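Long-range contact in adenylosuccinate lyase (Francisella tularensis subsp. tularensis SCHU S4, PDB 4EEI), which probably cleaves adenylosuccinate to AMP and, earlier in purine biosynthesis, SAICAR to AICAR, releasing fumarate each time: residues F355-F366 and H400-M409. Sequence-based numbering, arbitrary orientation.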
loop_
_atom_site.group_PDB
_atom_site.type_symbol
_atom_site.label_atom_id
_atom_site.label_comp_id
_atom_site.label_asym_id
_atom_site.label_seq_id
_atom_site.Cartn_x
_atom_site.Cartn_y
_atom_site.Cartn_z
ATOM N N PHE B 355 16.181 31.055 -26.343
ATOM C CA PHE B 355 17.218 30.734 -27.311
ATOM C C PHE B 355 18.061 31.968 -27.608
ATOM O O PHE B 355 19.287 31.946 -27.455
ATOM C CB PHE B 355 16.621 30.171 -28.600
ATOM C CG PHE B 355 17.621 30.047 -29.714
ATOM C CD1 PHE B 355 18.523 28.991 -29.737
ATOM C CD2 PHE B 355 17.684 31.002 -30.719
ATOM C CE1 PHE B 355 19.457 28.879 -30.752
ATOM C CE2 PHE B 355 18.616 30.898 -31.735
ATOM C CZ PHE B 355 19.505 29.833 -31.749
ATOM N N TYR B 356 17.395 33.043 -28.016
ATOM C CA TYR B 356 18.061 34.308 -28.320
ATOM C C TYR B 356 18.765 34.916 -27.115
ATOM O O TYR B 356 19.813 35.542 -27.263
ATOM C CB TYR B 356 17.063 35.312 -28.893
ATOM C CG TYR B 356 16.573 34.931 -30.263
ATOM C CD1 TYR B 356 17.468 34.691 -31.296
ATOM C CD2 TYR B 356 15.220 34.786 -30.520
ATOM C CE1 TYR B 356 17.027 34.333 -32.551
ATOM C CE2 TYR B 356 14.770 34.427 -31.768
ATOM C CZ TYR B 356 15.674 34.202 -32.780
ATOM O OH TYR B 356 15.219 33.846 -34.030
ATOM N N LEU B 357 18.186 34.755 -25.928
ATOM C CA LEU B 357 18.826 35.280 -24.725
ATOM C C LEU B 357 20.176 34.602 -24.530
ATOM O O LEU B 357 21.197 35.269 -24.349
ATOM C CB LEU B 357 17.945 35.080 -23.489
ATOM C CG LEU B 357 18.556 35.590 -22.181
ATOM C CD1 LEU B 357 19.071 37.008 -22.347
ATOM C CD2 LEU B 357 17.555 35.536 -21.047
ATOM N N HIS B 358 20.167 33.272 -24.579
ATOM C CA HIS B 358 21.389 32.488 -24.478
ATOM C C HIS B 358 22.363 32.828 -25.597
ATOM O O HIS B 358 23.571 32.915 -25.372
ATOM C CB HIS B 358 21.075 30.995 -24.512
ATOM C CG HIS B 358 20.586 30.448 -23.208
ATOM N ND1 HIS B 358 19.257 30.483 -22.837
ATOM C CD2 HIS B 358 21.244 29.840 -22.194
ATOM C CE1 HIS B 358 19.121 29.918 -21.649
ATOM N NE2 HIS B 358 20.311 29.517 -21.238
ATOM N N PHE B 359 21.848 33.013 -26.805
ATOM C CA PHE B 359 22.726 33.358 -27.909
ATOM C C PHE B 359 23.486 34.657 -27.644
ATOM O O PHE B 359 24.699 34.735 -27.867
ATOM C CB PHE B 359 21.965 33.454 -29.233
ATOM C CG PHE B 359 22.868 33.420 -30.428
ATOM C CD1 PHE B 359 23.201 32.210 -31.021
ATOM C CD2 PHE B 359 23.433 34.584 -30.923
ATOM C CE1 PHE B 359 24.056 32.166 -32.106
ATOM C CE2 PHE B 359 24.292 34.550 -32.009
ATOM C CZ PHE B 359 24.604 33.338 -32.602
ATOM N N LEU B 360 22.782 35.677 -27.164
ATOM C CA LEU B 360 23.416 36.973 -26.934
ATOM C C LEU B 360 24.388 36.899 -25.761
ATOM O O LEU B 360 25.483 37.465 -25.811
ATOM C CB LEU B 360 22.370 38.061 -26.688
ATOM C CG LEU B 360 21.444 38.399 -27.860
ATOM C CD1 LEU B 360 20.488 39.517 -27.483
ATOM C CD2 LEU B 360 22.256 38.788 -29.078
ATOM N N VAL B 361 23.977 36.196 -24.710
ATOM C CA VAL B 361 24.828 36.001 -23.541
ATOM C C VAL B 361 26.139 35.337 -23.956
ATOM O O VAL B 361 27.221 35.803 -23.601
ATOM C CB VAL B 361 24.115 35.146 -22.472
ATOM C CG1 VAL B 361 25.099 34.676 -21.405
ATOM C CG2 VAL B 361 22.978 35.932 -21.833
ATOM N N ALA B 362 26.033 34.263 -24.735
ATOM C CA ALA B 362 27.206 33.493 -25.152
ATOM C C ALA B 362 28.084 34.192 -26.195
ATOM O O ALA B 362 29.258 33.845 -26.349
ATOM C CB ALA B 362 26.786 32.140 -25.656
ATOM N N ASN B 363 27.522 35.163 -26.911
ATOM C CA ASN B 363 28.237 35.761 -28.039
ATOM C C ASN B 363 28.505 37.262 -27.956
ATOM O O ASN B 363 29.141 37.825 -28.843
ATOM C CB ASN B 363 27.537 35.420 -29.358
ATOM C CG ASN B 363 27.651 33.952 -29.710
ATOM O OD1 ASN B 363 28.727 33.473 -30.067
ATOM N ND2 ASN B 363 26.541 33.225 -29.610
ATOM N N THR B 364 28.014 37.907 -26.905
ATOM C CA THR B 364 28.315 39.316 -26.675
ATOM C C THR B 364 28.961 39.472 -25.308
ATOM O O THR B 364 28.814 38.603 -24.451
ATOM C CB THR B 364 27.053 40.204 -26.719
ATOM O OG1 THR B 364 26.306 40.044 -25.506
ATOM C CG2 THR B 364 26.179 39.848 -27.909
ATOM N N PRO B 365 29.701 40.573 -25.112
ATOM C CA PRO B 365 30.198 41.011 -23.802
ATOM C C PRO B 365 29.089 41.534 -22.878
ATOM O O PRO B 365 29.352 41.758 -21.697
ATOM C CB PRO B 365 31.151 42.159 -24.158
ATOM C CG PRO B 365 31.566 41.896 -25.562
ATOM C CD PRO B 365 30.370 41.282 -26.219
ATOM N N PHE B 366 27.883 41.734 -23.406
ATOM C CA PHE B 366 26.751 42.227 -22.612
ATOM C C PHE B 366 26.380 41.268 -21.477
ATOM O O PHE B 366 26.718 40.089 -21.526
ATOM C CB PHE B 366 25.534 42.443 -23.514
ATOM C CG PHE B 366 25.268 43.885 -23.848
ATOM C CD1 PHE B 366 25.391 44.870 -22.878
ATOM C CD2 PHE B 366 24.890 44.260 -25.132
ATOM C CE1 PHE B 366 25.143 46.201 -23.180
ATOM C CE2 PHE B 366 24.641 45.588 -25.441
ATOM C CZ PHE B 366 24.767 46.559 -24.463
ATOM N N HIS B 400 24.554 48.432 -31.389
ATOM C CA HIS B 400 25.766 48.161 -30.627
ATOM C C HIS B 400 27.035 47.906 -31.399
ATOM O O HIS B 400 28.098 47.657 -30.792
ATOM C CB HIS B 400 25.513 47.024 -29.641
ATOM C CG HIS B 400 24.211 47.154 -28.888
ATOM N ND1 HIS B 400 23.051 46.663 -29.358
ATOM C CD2 HIS B 400 23.916 47.758 -27.667
ATOM C CE1 HIS B 400 22.064 46.929 -28.483
ATOM N NE2 HIS B 400 22.594 47.599 -27.448
ATOM N N ASN B 401 26.968 47.954 -32.724
ATOM C CA ASN B 401 28.154 47.709 -33.543
ATOM C C ASN B 401 28.791 46.336 -33.303
ATOM O O ASN B 401 30.014 46.198 -33.314
ATOM C CB ASN B 401 29.190 48.811 -33.313
ATOM C CG ASN B 401 30.168 48.942 -34.462
ATOM O OD1 ASN B 401 30.462 50.047 -34.919
ATOM N ND2 ASN B 401 30.680 47.812 -34.936
ATOM N N ILE B 402 27.951 45.326 -33.093
ATOM C CA ILE B 402 28.395 43.947 -32.905
ATOM C C ILE B 402 28.091 43.054 -34.116
ATOM O O ILE B 402 26.991 43.092 -34.674
ATOM C CB ILE B 402 27.793 43.340 -31.606
ATOM C CG1 ILE B 402 28.335 44.079 -30.382
ATOM C CG2 ILE B 402 28.088 41.847 -31.498
ATOM C CD1 ILE B 402 27.848 43.523 -29.059
ATOM N N ILE B 403 29.077 42.253 -34.513
ATOM C CA ILE B 403 28.959 41.409 -35.698
ATOM C C ILE B 403 28.645 39.964 -35.320
ATOM O O ILE B 403 29.436 39.298 -34.649
ATOM C CB ILE B 403 30.228 41.482 -36.581
ATOM C CG1 ILE B 403 30.205 42.744 -37.445
ATOM C CG2 ILE B 403 30.344 40.259 -37.479
ATOM C CD1 ILE B 403 30.404 44.042 -36.683
ATOM N N LEU B 404 27.480 39.489 -35.754
ATOM C CA LEU B 404 26.994 38.167 -35.370
ATOM C C LEU B 404 26.449 37.382 -36.558
ATOM O O LEU B 404 25.872 37.958 -37.479
ATOM C CB LEU B 404 25.888 38.303 -34.324
ATOM C CG LEU B 404 26.259 38.868 -32.957
ATOM C CD1 LEU B 404 25.007 39.136 -32.156
ATOM C CD2 LEU B 404 27.164 37.905 -32.220
ATOM N N ASP B 405 26.631 36.067 -36.535
ATOM C CA ASP B 405 25.936 35.204 -37.480
ATOM C C ASP B 405 24.828 34.448 -36.750
ATOM O O ASP B 405 25.012 33.305 -36.332
ATOM C CB ASP B 405 26.897 34.230 -38.163
ATOM C CG ASP B 405 26.245 33.488 -39.316
ATOM O OD1 ASP B 405 25.202 33.966 -39.808
ATOM O OD2 ASP B 405 26.775 32.435 -39.729
ATOM N N ILE B 406 23.680 35.104 -36.596
ATOM C CA ILE B 406 22.531 34.517 -35.914
ATOM C C ILE B 406 21.788 33.562 -36.845
ATOM O O ILE B 406 21.295 33.970 -37.893
ATOM C CB ILE B 406 21.559 35.612 -35.417
ATOM C CG1 ILE B 406 22.299 36.628 -34.543
ATOM C CG2 ILE B 406 20.398 34.994 -34.654
ATOM C CD1 ILE B 406 21.395 37.627 -33.838
ATOM N N PRO B 407 21.696 32.281 -36.464
ATOM C CA PRO B 407 21.040 31.337 -37.374
ATOM C C PRO B 407 19.550 31.633 -37.493
ATOM O O PRO B 407 18.930 32.085 -36.529
ATOM C CB PRO B 407 21.262 29.988 -36.691
ATOM C CG PRO B 407 21.304 30.323 -35.232
ATOM C CD PRO B 407 21.977 31.681 -35.146
ATOM N N GLU B 408 18.998 31.397 -38.678
ATOM C CA GLU B 408 17.589 31.650 -38.935
ATOM C C GLU B 408 16.727 30.661 -38.164
ATOM O O GLU B 408 16.915 29.451 -38.268
ATOM C CB GLU B 408 17.294 31.548 -40.432
ATOM C CG GLU B 408 15.852 31.849 -40.802
ATOM C CD GLU B 408 15.472 33.290 -40.528
ATOM O OE1 GLU B 408 14.279 33.553 -40.272
ATOM O OE2 GLU B 408 16.368 34.158 -40.569
ATOM N N MET B 409 15.787 31.183 -37.388
ATOM C CA MET B 409 14.921 30.336 -36.583
ATOM C C MET B 409 13.559 30.114 -37.231
ATOM O O MET B 409 12.523 30.288 -36.594
ATOM C CB MET B 409 14.761 30.907 -35.174
ATOM C CG MET B 409 15.952 30.644 -34.266
ATOM S SD MET B 409 16.627 28.982 -34.449
ATOM C CE MET B 409 15.919 28.179 -33.014
#
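Phe-355, Phe-359 and Leu-360 of helix 352-363 pack on the extended segment 400-409 in the helical C-terminal region of this fumarase/aspartase-superfamily lyase. Segment 400-409 lies between helices 388-400 and 411-418 and runs antiparallel to helix 352-363: Phe-355 lies opposite Met-409, and Thr-364 opposite Ile-402. No hydrogen bond spans the two segments, so shape carries the contact. A chi1 of -164° swings the Phe-359 ring away from its own N and into a hollow lined by Leu-404, Ile-406 and Pro-407; its CE1 lies 3.7 Å from Pro-407 CD and its CE2 3.8 Å from Ile-406 CG1. Asn-363 ND2 sits 3.4 Å above the plane of that ring, over its centre, while donating to Phe-359 O. In return, Leu-404 forks around the helix end, CD2 against Asn-363 CB (3.8 Å) and CD1 against Leu-360 CD2 (4.1 Å). Ile-402 CD1 fills the next hollow, 4.1 Å from Thr-364 CB and beside Pro-365. Tyr-356 meets Ile-406 CG2 at its ring edge, and its hydroxyl hydrogen-bonds Ser-389 of helix 388-400. At the far end the bent Met-409 chain puts SD in an oblique Met-aromatic contact, 4.3 Å from the Phe-355 ring centroid, and CE in a CH-pi contact over that face, 3.9 Å from the centroid and 6° off the normal.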